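Local coordinates for glutamate racemase (Escherichia coli, PDB 2JFN), which belongs to the Asp/Glu/hydantoin racemase family of alpha/beta enzymes and binds glutamic acid and uridine-5'-diphosphate-N-acetylmuramoyl-L-alanine in separate pockets, at residues V24-S29 / Y49-D54; R71-V76 / R104-F109; L85-V90 / D108-G113. All coordinates share one frame; numbering follows the deposited sequence.

Interaction 1. Residues V24-S29 / Y49-D54; sequences VLVFDS and YIYAFD. With GLU (glutamic acid), chain B.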
loop_
_atom_site.group_PDB
_atom_site.type_symbol
_atom_site.label_atom_id
_atom_site.label_comp_id
_atom_site.label_asym_id
_atom_site.label_seq_id
_atom_site.Cartn_x
_atom_site.Cartn_y
_atom_site.Cartn_z
ATOM N N VAL A 24 12.366 2.360 -10.519
ATOM C CA VAL A 24 11.148 1.746 -10.027
ATOM C C VAL A 24 10.246 2.758 -9.337
ATOM O O VAL A 24 10.672 3.480 -8.436
ATOM C CB VAL A 24 11.464 0.606 -9.036
ATOM C CG1 VAL A 24 10.186 0.101 -8.393
ATOM C CG2 VAL A 24 12.169 -0.529 -9.774
ATOM N N LEU A 25 8.994 2.797 -9.774
ATOM C CA LEU A 25 8.013 3.695 -9.191
ATOM C C LEU A 25 7.164 2.936 -8.184
ATOM O O LEU A 25 6.711 1.828 -8.461
ATOM C CB LEU A 25 7.085 4.263 -10.270
ATOM C CG LEU A 25 5.810 4.940 -9.753
ATOM C CD1 LEU A 25 6.168 6.210 -8.973
ATOM C CD2 LEU A 25 4.888 5.273 -10.932
ATOM N N VAL A 26 6.976 3.531 -7.011
ATOM C CA VAL A 26 6.114 2.963 -5.986
ATOM C C VAL A 26 5.060 4.058 -5.766
ATOM O O VAL A 26 5.397 5.187 -5.386
ATOM C CB VAL A 26 6.868 2.676 -4.670
ATOM C CG1 VAL A 26 5.901 2.103 -3.644
ATOM C CG2 VAL A 26 8.013 1.673 -4.926
ATOM N N PHE A 27 3.800 3.725 -6.035
ATOM C CA PHE A 27 2.690 4.669 -5.916
ATOM C C PHE A 27 1.638 4.317 -4.869
ATOM O O PHE A 27 1.333 3.150 -4.643
ATOM C CB PHE A 27 1.971 4.798 -7.264
ATOM C CG PHE A 27 0.666 5.554 -7.187
ATOM C CD1 PHE A 27 0.647 6.947 -7.218
ATOM C CD2 PHE A 27 -0.537 4.873 -7.020
ATOM C CE1 PHE A 27 -0.550 7.652 -7.080
ATOM C CE2 PHE A 27 -1.742 5.568 -6.879
ATOM C CZ PHE A 27 -1.748 6.958 -6.908
ATOM N N ASP A 28 1.083 5.349 -4.241
ATOM C CA ASP A 28 0.012 5.198 -3.259
ATOM C C ASP A 28 -0.706 6.528 -3.155
ATOM O O ASP A 28 -0.202 7.553 -3.618
ATOM C CB ASP A 28 0.540 4.837 -1.864
ATOM C CG ASP A 28 -0.593 4.611 -0.862
ATOM O OD1 ASP A 28 -0.461 4.988 0.322
ATOM O OD2 ASP A 28 -1.632 4.051 -1.267
ATOM N N SER A 29 -1.881 6.509 -2.540
ATOM C CA SER A 29 -2.661 7.721 -2.338
ATOM C C SER A 29 -1.989 8.555 -1.236
ATOM O O SER A 29 -2.102 9.781 -1.215
ATOM C CB SER A 29 -4.080 7.351 -1.916
ATOM O OG SER A 29 -4.042 6.572 -0.735
ATOM N N TYR A 49 14.748 4.664 -7.030
ATOM C CA TYR A 49 13.356 4.698 -6.618
ATOM C C TYR A 49 12.676 6.053 -6.746
ATOM O O TYR A 49 13.270 7.106 -6.490
ATOM C CB TYR A 49 13.215 4.226 -5.166
ATOM C CG TYR A 49 13.490 2.754 -4.944
ATOM C CD1 TYR A 49 14.722 2.317 -4.459
ATOM C CD2 TYR A 49 12.503 1.799 -5.196
ATOM C CE1 TYR A 49 14.969 0.954 -4.217
ATOM C CE2 TYR A 49 12.734 0.441 -4.965
ATOM C CZ TYR A 49 13.970 0.026 -4.473
ATOM O OH TYR A 49 14.184 -1.316 -4.228
ATOM N N ILE A 50 11.420 6.002 -7.157
ATOM C CA ILE A 50 10.595 7.188 -7.267
ATOM C C ILE A 50 9.361 6.861 -6.445
ATOM O O ILE A 50 8.702 5.847 -6.691
ATOM C CB ILE A 50 10.133 7.452 -8.711
ATOM C CG1 ILE A 50 11.338 7.723 -9.616
ATOM C CG2 ILE A 50 9.169 8.640 -8.734
ATOM C CD1 ILE A 50 10.991 7.673 -11.098
ATOM N N TYR A 51 9.069 7.690 -5.451
ATOM C CA TYR A 51 7.878 7.484 -4.643
ATOM C C TYR A 51 6.921 8.604 -5.006
ATOM O O TYR A 51 7.292 9.780 -4.981
ATOM C CB TYR A 51 8.189 7.548 -3.143
ATOM C CG TYR A 51 6.995 7.157 -2.287
ATOM C CD1 TYR A 51 6.187 8.121 -1.681
ATOM C CD2 TYR A 51 6.632 5.817 -2.148
ATOM C CE1 TYR A 51 5.038 7.753 -0.961
ATOM C CE2 TYR A 51 5.494 5.439 -1.431
ATOM C CZ TYR A 51 4.699 6.406 -0.845
ATOM O OH TYR A 51 3.556 6.009 -0.171
ATOM N N ALA A 52 5.695 8.246 -5.360
ATOM C CA ALA A 52 4.703 9.252 -5.715
ATOM C C ALA A 52 3.435 9.033 -4.909
ATOM O O ALA A 52 2.930 7.910 -4.820
ATOM C CB ALA A 52 4.392 9.181 -7.208
ATOM N N PHE A 53 2.931 10.101 -4.304
ATOM C CA PHE A 53 1.705 9.995 -3.536
ATOM C C PHE A 53 0.722 11.095 -3.941
ATOM O O PHE A 53 1.100 12.253 -4.149
ATOM C CB PHE A 53 2.003 10.005 -2.020
ATOM C CG PHE A 53 2.704 11.246 -1.522
ATOM C CD1 PHE A 53 2.005 12.206 -0.792
ATOM C CD2 PHE A 53 4.067 11.432 -1.743
ATOM C CE1 PHE A 53 2.653 13.333 -0.286
ATOM C CE2 PHE A 53 4.731 12.558 -1.243
ATOM C CZ PHE A 53 4.019 13.511 -0.511
ATOM N N ASP A 54 -0.542 10.709 -4.078
ATOM C CA ASP A 54 -1.596 11.635 -4.487
ATOM C C ASP A 54 -2.227 12.372 -3.307
ATOM O O ASP A 54 -3.355 12.077 -2.915
ATOM C CB ASP A 54 -2.678 10.871 -5.254
ATOM C CG ASP A 54 -3.641 11.797 -5.980
ATOM O OD1 ASP A 54 -3.510 13.036 -5.834
ATOM O OD2 ASP A 54 -4.526 11.283 -6.694
HETATM N N GLU B . -2.750 2.852 1.045
HETATM C CA GLU B . -4.202 2.675 1.137
HETATM C C GLU B . -4.588 1.431 0.360
HETATM O O GLU B . -3.819 0.402 0.376
HETATM C CB GLU B . -4.913 3.910 0.561
HETATM C CG GLU B . -6.058 4.360 1.496
HETATM C CD GLU B . -6.956 5.379 0.808
HETATM O OE1 GLU B . -8.156 5.410 1.069
HETATM O OE2 GLU B . -6.490 6.185 -0.004
HETATM O OXT GLU B . -5.680 1.397 -0.297
#

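Interaction 2. Residues R71-V76 / R104-F109; sequences RVVAIV and REKFDF. With UMA (uridine-5'-diphosphate-N-acetylmuramoyl-L-alanine), chain C.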
loop_
_atom_site.group_PDB
_atom_site.type_symbol
_atom_site.label_atom_id
_atom_site.label_comp_id
_atom_site.label_asym_id
_atom_site.label_seq_id
_atom_site.Cartn_x
_atom_site.Cartn_y
_atom_site.Cartn_z
ATOM N N ARG A 71 -7.265 8.793 -12.695
ATOM C CA ARG A 71 -6.288 9.509 -11.885
ATOM C C ARG A 71 -4.955 8.777 -11.791
ATOM O O ARG A 71 -3.905 9.376 -12.017
ATOM C CB ARG A 71 -6.854 9.747 -10.482
ATOM C CG ARG A 71 -5.940 10.523 -9.543
ATOM C CD ARG A 71 -5.675 11.943 -10.033
ATOM N NE ARG A 71 -4.921 12.700 -9.032
ATOM C CZ ARG A 71 -4.425 13.917 -9.221
ATOM N NH1 ARG A 71 -4.594 14.539 -10.384
ATOM N NH2 ARG A 71 -3.747 14.509 -8.247
ATOM N N VAL A 72 -4.992 7.487 -11.467
ATOM C CA VAL A 72 -3.755 6.724 -11.344
ATOM C C VAL A 72 -3.037 6.612 -12.691
ATOM O O VAL A 72 -1.810 6.682 -12.752
ATOM C CB VAL A 72 -4.021 5.321 -10.759
ATOM C CG1 VAL A 72 -2.716 4.550 -10.644
ATOM C CG2 VAL A 72 -4.668 5.461 -9.375
ATOM N N VAL A 73 -3.796 6.446 -13.768
ATOM C CA VAL A 73 -3.198 6.372 -15.096
ATOM C C VAL A 73 -2.523 7.719 -15.410
ATOM O O VAL A 73 -1.431 7.753 -15.967
ATOM C CB VAL A 73 -4.257 6.058 -16.184
ATOM C CG1 VAL A 73 -3.670 6.288 -17.580
ATOM C CG2 VAL A 73 -4.717 4.612 -16.062
ATOM N N ALA A 74 -3.165 8.826 -15.042
ATOM C CA ALA A 74 -2.587 10.148 -15.295
ATOM C C ALA A 74 -1.312 10.367 -14.469
ATOM O O ALA A 74 -0.335 10.936 -14.959
ATOM C CB ALA A 74 -3.606 11.247 -14.985
ATOM N N ILE A 75 -1.314 9.926 -13.215
ATOM C CA ILE A 75 -0.127 10.099 -12.395
ATOM C C ILE A 75 1.055 9.270 -12.929
ATOM O O ILE A 75 2.177 9.766 -12.997
ATOM C CB ILE A 75 -0.413 9.745 -10.912
ATOM C CG1 ILE A 75 -1.364 10.791 -10.312
ATOM C CG2 ILE A 75 0.898 9.692 -10.121
ATOM C CD1 ILE A 75 -1.871 10.466 -8.908
ATOM N N VAL A 76 0.817 8.020 -13.319
ATOM C CA VAL A 76 1.913 7.194 -13.837
ATOM C C VAL A 76 2.409 7.780 -15.161
ATOM O O VAL A 76 3.589 7.705 -15.494
ATOM C CB VAL A 76 1.476 5.727 -14.065
ATOM C CG1 VAL A 76 2.635 4.933 -14.691
ATOM C CG2 VAL A 76 1.060 5.091 -12.730
ATOM N N ARG A 104 -1.789 -1.584 -17.455
ATOM C CA ARG A 104 -1.062 -2.568 -18.238
ATOM C C ARG A 104 -1.296 -2.391 -19.728
ATOM O O ARG A 104 -0.478 -2.807 -20.539
ATOM C CB ARG A 104 -1.438 -3.979 -17.781
ATOM C CG ARG A 104 -0.796 -4.332 -16.447
ATOM C CD ARG A 104 -1.372 -5.596 -15.804
ATOM N NE ARG A 104 -0.663 -5.877 -14.557
ATOM C CZ ARG A 104 -1.117 -6.659 -13.579
ATOM N NH1 ARG A 104 -2.294 -7.255 -13.685
ATOM N NH2 ARG A 104 -0.391 -6.832 -12.488
ATOM N N GLU A 105 -2.410 -1.762 -20.083
ATOM C CA GLU A 105 -2.720 -1.511 -21.484
ATOM C C GLU A 105 -1.940 -0.297 -21.983
ATOM O O GLU A 105 -1.387 -0.312 -23.081
ATOM C CB GLU A 105 -4.220 -1.258 -21.670
ATOM C CG GLU A 105 -4.575 -0.621 -23.015
ATOM C CD GLU A 105 -4.224 -1.504 -24.201
ATOM O OE1 GLU A 105 -4.129 -0.973 -25.335
ATOM O OE2 GLU A 105 -4.049 -2.727 -24.004
ATOM N N LYS A 106 -1.876 0.750 -21.171
ATOM C CA LYS A 106 -1.182 1.954 -21.593
ATOM C C LYS A 106 0.344 1.890 -21.561
ATOM O O LYS A 106 1.007 2.449 -22.440
ATOM C CB LYS A 106 -1.647 3.162 -20.765
ATOM C CG LYS A 106 -1.122 4.500 -21.324
ATOM C CD LYS A 106 -1.731 5.720 -20.632
ATOM C CE LYS A 106 -1.262 7.029 -21.291
ATOM N NZ LYS A 106 -1.775 8.250 -20.588
ATOM N N PHE A 107 0.906 1.201 -20.574
ATOM C CA PHE A 107 2.353 1.151 -20.455
ATOM C C PHE A 107 3.032 -0.132 -20.887
ATOM O O PHE A 107 2.431 -1.205 -20.883
ATOM C CB PHE A 107 2.755 1.505 -19.022
ATOM C CG PHE A 107 2.196 2.821 -18.559
ATOM C CD1 PHE A 107 1.066 2.869 -17.749
ATOM C CD2 PHE A 107 2.766 4.016 -18.988
ATOM C CE1 PHE A 107 0.507 4.091 -17.376
ATOM C CE2 PHE A 107 2.216 5.249 -18.619
ATOM C CZ PHE A 107 1.085 5.283 -17.813
ATOM N N ASP A 108 4.302 -0.001 -21.259
ATOM C CA ASP A 108 5.088 -1.137 -21.706
ATOM C C ASP A 108 6.178 -1.534 -20.735
ATOM O O ASP A 108 7.295 -1.889 -21.118
ATOM C CB ASP A 108 5.667 -0.859 -23.088
ATOM C CG ASP A 108 4.595 -0.817 -24.146
ATOM O OD1 ASP A 108 3.860 -1.820 -24.270
ATOM O OD2 ASP A 108 4.475 0.213 -24.839
ATOM N N PHE A 109 5.844 -1.446 -19.459
ATOM C CA PHE A 109 6.746 -1.864 -18.405
ATOM C C PHE A 109 5.825 -2.622 -17.469
ATOM O O PHE A 109 4.625 -2.343 -17.402
ATOM C CB PHE A 109 7.434 -0.668 -17.722
ATOM C CG PHE A 109 6.504 0.424 -17.293
ATOM C CD1 PHE A 109 5.660 0.256 -16.196
ATOM C CD2 PHE A 109 6.487 1.638 -17.976
ATOM C CE1 PHE A 109 4.811 1.287 -15.787
ATOM C CE2 PHE A 109 5.647 2.671 -17.580
ATOM C CZ PHE A 109 4.804 2.500 -16.480
HETATM N N1 UMA C . 0.837 -10.274 -3.551
HETATM C C2 UMA C . 0.231 -9.119 -4.262
HETATM N N3 UMA C . 0.800 -8.814 -5.489
HETATM C C4 UMA C . 1.869 -9.494 -6.091
HETATM C C5 UMA C . 2.442 -10.667 -5.308
HETATM C C6 UMA C . 1.911 -10.985 -4.110
HETATM O O2 UMA C . -0.699 -8.461 -3.821
HETATM O O4 UMA C . 2.285 -9.124 -7.179
HETATM C C1B UMA C . 0.233 -10.617 -2.215
HETATM C C2B UMA C . -1.004 -11.481 -2.387
HETATM O "O2'" UMA C . -2.111 -11.133 -1.466
HETATM C C3B UMA C . -0.593 -12.907 -2.227
HETATM C C4B UMA C . 0.495 -12.710 -1.188
HETATM O O4B UMA C . 1.059 -11.423 -1.411
HETATM O O3B UMA C . -1.804 -13.565 -1.770
HETATM C C5B UMA C . 1.605 -13.682 -1.258
HETATM O O5B UMA C . 2.037 -13.817 -2.565
HETATM P PA UMA C . 3.082 -14.918 -3.038
HETATM O O1A UMA C . 3.584 -14.409 -4.322
HETATM O O2A UMA C . 4.056 -15.111 -2.013
HETATM O O3A UMA C . 2.138 -16.209 -3.297
HETATM P PB UMA C . 0.558 -16.424 -3.345
HETATM O O1B UMA C . -0.075 -16.135 -2.075
HETATM O O2B UMA C . 0.313 -17.733 -3.959
HETATM O "O1'" UMA C . 0.162 -15.327 -4.500
HETATM C "C1'" UMA C . -0.233 -15.603 -5.845
HETATM C "C2'" UMA C . 0.343 -14.603 -6.812
HETATM N "N2'" UMA C . 1.817 -14.629 -6.819
HETATM C "C7'" UMA C . 2.518 -15.063 -7.879
HETATM O "O7'" UMA C . 1.984 -15.302 -8.959
HETATM C "C8'" UMA C . 4.015 -15.242 -7.739
HETATM C "C3'" UMA C . -0.197 -13.211 -6.441
HETATM O "O3'" UMA C . 0.258 -12.205 -7.410
HETATM C "C4'" UMA C . -1.744 -13.203 -6.397
HETATM O "O4'" UMA C . -2.231 -11.930 -6.022
HETATM C "C5'" UMA C . -2.244 -14.272 -5.421
HETATM O "O5'" UMA C . -1.685 -15.577 -5.830
HETATM C "C6'" UMA C . -3.754 -14.433 -5.414
HETATM O "O6'" UMA C . -4.226 -14.683 -6.730
HETATM C C18 UMA C . 0.177 -12.242 -8.857
HETATM C C19 UMA C . -0.998 -11.508 -9.414
HETATM O O18 UMA C . -1.519 -11.855 -10.459
HETATM C C20 UMA C . 1.559 -11.865 -9.428
HETATM N N4 UMA C . -1.410 -10.460 -8.682
HETATM C C21 UMA C . -2.441 -9.490 -9.077
HETATM C C22 UMA C . -2.250 -8.868 -10.493
HETATM O O19 UMA C . -1.077 -8.747 -10.912
HETATM O O20 UMA C . -3.264 -8.531 -11.156
HETATM C C23 UMA C . -2.509 -8.369 -8.034
#

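Interaction 3. Residues L85-V90 / D108-G113; sequences LALAVV and DFPVVG. With UMA (uridine-5'-diphosphate-N-acetylmuramoyl-L-alanine), chain C.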
loop_
_atom_site.group_PDB
_atom_site.type_symbol
_atom_site.label_atom_id
_atom_site.label_comp_id
_atom_site.label_asym_id
_atom_site.label_seq_id
_atom_site.Cartn_x
_atom_site.Cartn_y
_atom_site.Cartn_z
ATOM N N LEU A 85 10.314 4.329 -16.910
ATOM C CA LEU A 85 10.211 3.380 -15.806
ATOM C C LEU A 85 10.519 1.942 -16.196
ATOM O O LEU A 85 10.145 1.491 -17.268
ATOM C CB LEU A 85 8.801 3.435 -15.211
ATOM C CG LEU A 85 8.268 4.802 -14.775
ATOM C CD1 LEU A 85 6.807 4.684 -14.340
ATOM C CD2 LEU A 85 9.129 5.341 -13.649
ATOM N N ALA A 86 11.218 1.231 -15.322
ATOM C CA ALA A 86 11.517 -0.170 -15.568
ATOM C C ALA A 86 10.331 -0.966 -15.014
ATOM O O ALA A 86 9.979 -2.026 -15.523
ATOM C CB ALA A 86 12.813 -0.570 -14.851
ATOM N N LEU A 87 9.692 -0.426 -13.980
ATOM C CA LEU A 87 8.562 -1.096 -13.351
ATOM C C LEU A 87 7.844 -0.152 -12.396
ATOM O O LEU A 87 8.459 0.749 -11.824
ATOM C CB LEU A 87 9.075 -2.324 -12.583
ATOM C CG LEU A 87 8.168 -3.141 -11.660
ATOM C CD1 LEU A 87 8.786 -4.525 -11.479
ATOM C CD2 LEU A 87 8.008 -2.449 -10.305
ATOM N N ALA A 88 6.543 -0.364 -12.229
ATOM C CA ALA A 88 5.738 0.448 -11.326
ATOM C C ALA A 88 4.913 -0.439 -10.398
ATOM O O ALA A 88 4.369 -1.468 -10.811
ATOM C CB ALA A 88 4.815 1.357 -12.117
ATOM N N VAL A 89 4.825 -0.027 -9.141
ATOM C CA VAL A 89 4.059 -0.761 -8.143
ATOM C C VAL A 89 2.912 0.096 -7.635
ATOM O O VAL A 89 3.126 1.209 -7.154
ATOM C CB VAL A 89 4.927 -1.138 -6.924
ATOM C CG1 VAL A 89 4.102 -1.968 -5.945
ATOM C CG2 VAL A 89 6.173 -1.888 -7.372
ATOM N N VAL A 90 1.693 -0.412 -7.761
ATOM C CA VAL A 90 0.530 0.297 -7.265
ATOM C C VAL A 90 0.385 -0.245 -5.845
ATOM O O VAL A 90 -0.386 -1.174 -5.606
ATOM C CB VAL A 90 -0.724 -0.039 -8.098
ATOM C CG1 VAL A 90 -1.925 0.739 -7.578
ATOM C CG2 VAL A 90 -0.474 0.311 -9.572
ATOM N N ASP A 108 4.302 -0.001 -21.259
ATOM C CA ASP A 108 5.088 -1.137 -21.706
ATOM C C ASP A 108 6.178 -1.534 -20.735
ATOM O O ASP A 108 7.295 -1.889 -21.118
ATOM C CB ASP A 108 5.667 -0.859 -23.088
ATOM C CG ASP A 108 4.595 -0.817 -24.146
ATOM O OD1 ASP A 108 3.860 -1.820 -24.270
ATOM O OD2 ASP A 108 4.475 0.213 -24.839
ATOM N N PHE A 109 5.844 -1.446 -19.459
ATOM C CA PHE A 109 6.746 -1.864 -18.405
ATOM C C PHE A 109 5.825 -2.622 -17.469
ATOM O O PHE A 109 4.625 -2.343 -17.402
ATOM C CB PHE A 109 7.434 -0.668 -17.722
ATOM C CG PHE A 109 6.504 0.424 -17.293
ATOM C CD1 PHE A 109 5.660 0.256 -16.196
ATOM C CD2 PHE A 109 6.487 1.638 -17.976
ATOM C CE1 PHE A 109 4.811 1.287 -15.787
ATOM C CE2 PHE A 109 5.647 2.671 -17.580
ATOM C CZ PHE A 109 4.804 2.500 -16.480
ATOM N N PRO A 110 6.360 -3.622 -16.764
ATOM C CA PRO A 110 5.501 -4.384 -15.857
ATOM C C PRO A 110 4.903 -3.543 -14.733
ATOM O O PRO A 110 5.530 -2.610 -14.232
ATOM C CB PRO A 110 6.430 -5.491 -15.358
ATOM C CG PRO A 110 7.772 -4.840 -15.386
ATOM C CD PRO A 110 7.758 -4.079 -16.687
ATOM N N VAL A 111 3.673 -3.871 -14.363
ATOM C CA VAL A 111 2.984 -3.164 -13.294
ATOM C C VAL A 111 2.615 -4.176 -12.219
ATOM O O VAL A 111 2.028 -5.214 -12.512
ATOM C CB VAL A 111 1.699 -2.480 -13.804
ATOM C CG1 VAL A 111 1.013 -1.730 -12.659
ATOM C CG2 VAL A 111 2.038 -1.517 -14.954
ATOM N N VAL A 112 2.975 -3.875 -10.979
ATOM C CA VAL A 112 2.669 -4.763 -9.866
ATOM C C VAL A 112 1.486 -4.211 -9.092
ATOM O O VAL A 112 1.402 -3.006 -8.842
ATOM C CB VAL A 112 3.884 -4.906 -8.919
ATOM C CG1 VAL A 112 3.522 -5.760 -7.710
ATOM C CG2 VAL A 112 5.034 -5.529 -9.664
ATOM N N GLY A 113 0.561 -5.096 -8.738
ATOM C CA GLY A 113 -0.607 -4.684 -7.988
ATOM C C GLY A 113 -0.586 -5.307 -6.608
ATOM O O GLY A 113 0.305 -6.098 -6.288
HETATM N N1 UMA C . 0.837 -10.274 -3.551
HETATM C C2 UMA C . 0.231 -9.119 -4.262
HETATM N N3 UMA C . 0.800 -8.814 -5.489
HETATM C C4 UMA C . 1.869 -9.494 -6.091
HETATM C C5 UMA C . 2.442 -10.667 -5.308
HETATM C C6 UMA C . 1.911 -10.985 -4.110
HETATM O O2 UMA C . -0.699 -8.461 -3.821
HETATM O O4 UMA C . 2.285 -9.124 -7.179
HETATM C C1B UMA C . 0.233 -10.617 -2.215
HETATM C C2B UMA C . -1.004 -11.481 -2.387
HETATM O "O2'" UMA C . -2.111 -11.133 -1.466
HETATM C C3B UMA C . -0.593 -12.907 -2.227
HETATM C C4B UMA C . 0.495 -12.710 -1.188
HETATM O O4B UMA C . 1.059 -11.423 -1.411
HETATM O O3B UMA C . -1.804 -13.565 -1.770
HETATM C C5B UMA C . 1.605 -13.682 -1.258
HETATM O O5B UMA C . 2.037 -13.817 -2.565
HETATM P PA UMA C . 3.082 -14.918 -3.038
HETATM O O1A UMA C . 3.584 -14.409 -4.322
HETATM O O2A UMA C . 4.056 -15.111 -2.013
HETATM O O3A UMA C . 2.138 -16.209 -3.297
HETATM P PB UMA C . 0.558 -16.424 -3.345
HETATM O O1B UMA C . -0.075 -16.135 -2.075
HETATM O O2B UMA C . 0.313 -17.733 -3.959
HETATM O "O1'" UMA C . 0.162 -15.327 -4.500
HETATM C "C1'" UMA C . -0.233 -15.603 -5.845
HETATM C "C2'" UMA C . 0.343 -14.603 -6.812
HETATM N "N2'" UMA C . 1.817 -14.629 -6.819
HETATM C "C7'" UMA C . 2.518 -15.063 -7.879
HETATM O "O7'" UMA C . 1.984 -15.302 -8.959
HETATM C "C8'" UMA C . 4.015 -15.242 -7.739
HETATM C "C3'" UMA C . -0.197 -13.211 -6.441
HETATM O "O3'" UMA C . 0.258 -12.205 -7.410
HETATM C "C4'" UMA C . -1.744 -13.203 -6.397
HETATM O "O4'" UMA C . -2.231 -11.930 -6.022
HETATM C "C5'" UMA C . -2.244 -14.272 -5.421
HETATM O "O5'" UMA C . -1.685 -15.577 -5.830
HETATM C "C6'" UMA C . -3.754 -14.433 -5.414
HETATM O "O6'" UMA C . -4.226 -14.683 -6.730
HETATM C C18 UMA C . 0.177 -12.242 -8.857
HETATM C C19 UMA C . -0.998 -11.508 -9.414
HETATM O O18 UMA C . -1.519 -11.855 -10.459
HETATM C C20 UMA C . 1.559 -11.865 -9.428
HETATM N N4 UMA C . -1.410 -10.460 -8.682
HETATM C C21 UMA C . -2.441 -9.490 -9.077
HETATM C C22 UMA C . -2.250 -8.868 -10.493
HETATM O O19 UMA C . -1.077 -8.747 -10.912
HETATM O O20 UMA C . -3.264 -8.531 -11.156
HETATM C C23 UMA C . -2.509 -8.369 -8.034
#

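Interaction 1. Residues V24-S29 / Y49-D54
Leu25 meets Ile50 and Ala52 at the apolar centre of two adjacent parallel strands, which with helix 33-43 form a beta-alpha-beta unit. The branch that does the touching is Leu25 CD1, 3.9 Å from both Ile50 CG2 and Ala52 CB. Phe27 lies on the same face as this group, and that face is covered by helix 65-82 through Val72, Ile75 and Val79. The other face carries Val24, Val26, Tyr49 and Tyr51. There Val26 CG1, anti to its own backbone N (chi1 179°), comes within 4.0 Å of Tyr51 CE2, while Tyr49 CD2 approaches Val24 CB; helix 33-43 packs on Val26, Tyr49 and Tyr51.

Between the faces the backbones pair in register, their axes 20° apart. The strands exchange amide-carbonyl bonds in turn: Ile50 N donates to Val24 O, Val26 N to Ile50 O at 2.9 Å, Ala52 N to Val26 O, and Asp28 N to Ala52 O. The last bond of the ladder, Asp54 N to Asp28 O at 3.2 Å, is bent to 151° at the hydrogen, where both chains turn into loops.

The polar edge lies at these C-terminal strand ends, the usual site of a pocket in such folds. Tyr51 runs beside Asp28, its hydroxyl bonded to Gly30 O. Asp28 OD1 accepts the amides of Gly30 and Gly33, which fix the carboxylate beside the bound glutamic acid. The ligand N sits 2.8 Å from Asp28 OD2 and makes a weak second bond to OD1, while Ser29 OG donates to ligand OE2 at 2.6 Å.

Interaction 2. Residues R71-V76 / R104-F109
Val76 places its CG1 methyl over a face of the Phe107 ring, 3.7 Å from the ring centroid and 23° off the normal, which meets the geometry of a CH-pi contact. The methyl is displaced toward the rim, with Phe107 CZ and CE1 both 3.5 Å away. Its position follows from CG1 standing anti to the backbone N of Val76 (chi1 176°). The same CG1 also reaches the edge of the Phe109 ring, 3.7 Å from CZ and in the ring plane, so one methyl serves two aromatic rings in different ways.

Phe107 has two further neighbours. Lys106 CG lies over the centre of the opposite face, and Val73 O approaches the ring edge in plane, 4.0 Å from CZ. The Lys106 chain is extended beyond CG and crosses Val73 obliquely, bringing CD to 3.7 Å from Val73 CG1. Its ammonium is tied to Thr77 OG1, which also bonds Val73 O. No hydrogen bond joins the two segments directly; the contact is apolar.

Arg104, on the helix that leads into Phe107, turns to the bound uridine-5'-diphosphate-N-acetylmuramoyl-L-alanine. Its NH1 donates to ligand O20 at 3.0 Å and its NH2 to O19 at 2.6 Å, a two-point grip on the carboxylate near the guanidinium plane. Arg104 NH2 also bonds Val111 O, which helps to position it.

The contact thus joins the middle of helix 65-82 to the C-terminal end of helix 93-106 and the turn that follows. Leu103 on helix 93-106 extends the packing against Val73 and Val76, and Val72 faces Phe27 of strand 21-28.

Interaction 3. Residues L85-V90 / D108-G113
Ala88 and Val112 carry the backbone pairing between two parallel strand segments. Three hydrogen bonds form the ladder: Ala88 N to Pro110 O at 3.2 Å, Val112 N to Ala88 O at 2.8 Å, and Val90 N to Val112 O, also 2.8 Å and almost straight at 174°. Ala88 and Val112 each use both N and O, whereas Pro110 lends only its O and Val90 only its N to the pairing.

Apolar contacts flank this ladder. At its start the Phe109 ring receives Leu85 CB over one face, 4.1 Å from the centroid, a CH-pi contact, while Leu85 CD1 and Ala88 CB close on CZ and CE1 respectively. Phe109 CG lies between the backbone N and the carbonyl carbon (chi1 50°), on the side of Leu85 O. Leu87 crosses Pro110 at about a right angle, with Leu87 CB 4.0 Å from Pro110 CG. Farther on, Val89 and Val112 lie side by side, and Val90 CG2 meets Val111 CG1. Ala86 O, 3.2 Å from Pro110 CD, is buried without a hydrogen-bond partner.

Ligand contacts lie at the far end, where Gly113 O accepts a hydrogen bond from N3 of the bound uridine-5'-diphosphate-N-acetylmuramoyl-L-alanine at 2.9 Å.

The pair belongs to the beta-alpha-beta unit of strand 87-90, helix 93-106 and strand 111-112. Helix 228-241 covers Leu87, Val89 and Val112, helix 93-106 packs on Val90 and Val111, and strand 21-28 pairs along 87-90.

Overall arrangement
All three contacts are largely buried, but interaction 1 lies nearest the chain's centre, with every touching residue buried, whereas interaction 2 reaches the surface through Lys106. Interactions 1 and 3 are parallel pairings in one sheet, joined by bonds between strands 21-28 and 87-90, such as Val89 N to Leu25 O. Interaction 2 lacks such a ladder and relies on methyl and aromatic packing. It is tied to interaction 1 by the Asp54-Arg71 salt bridge and shares Phe109 with interaction 3. The ligands divide accordingly: glutamic acid meets interaction 1, while uridine-5'-diphosphate-N-acetylmuramoyl-L-alanine is bound by Arg104 and Gly113 of interactions 2 and 3.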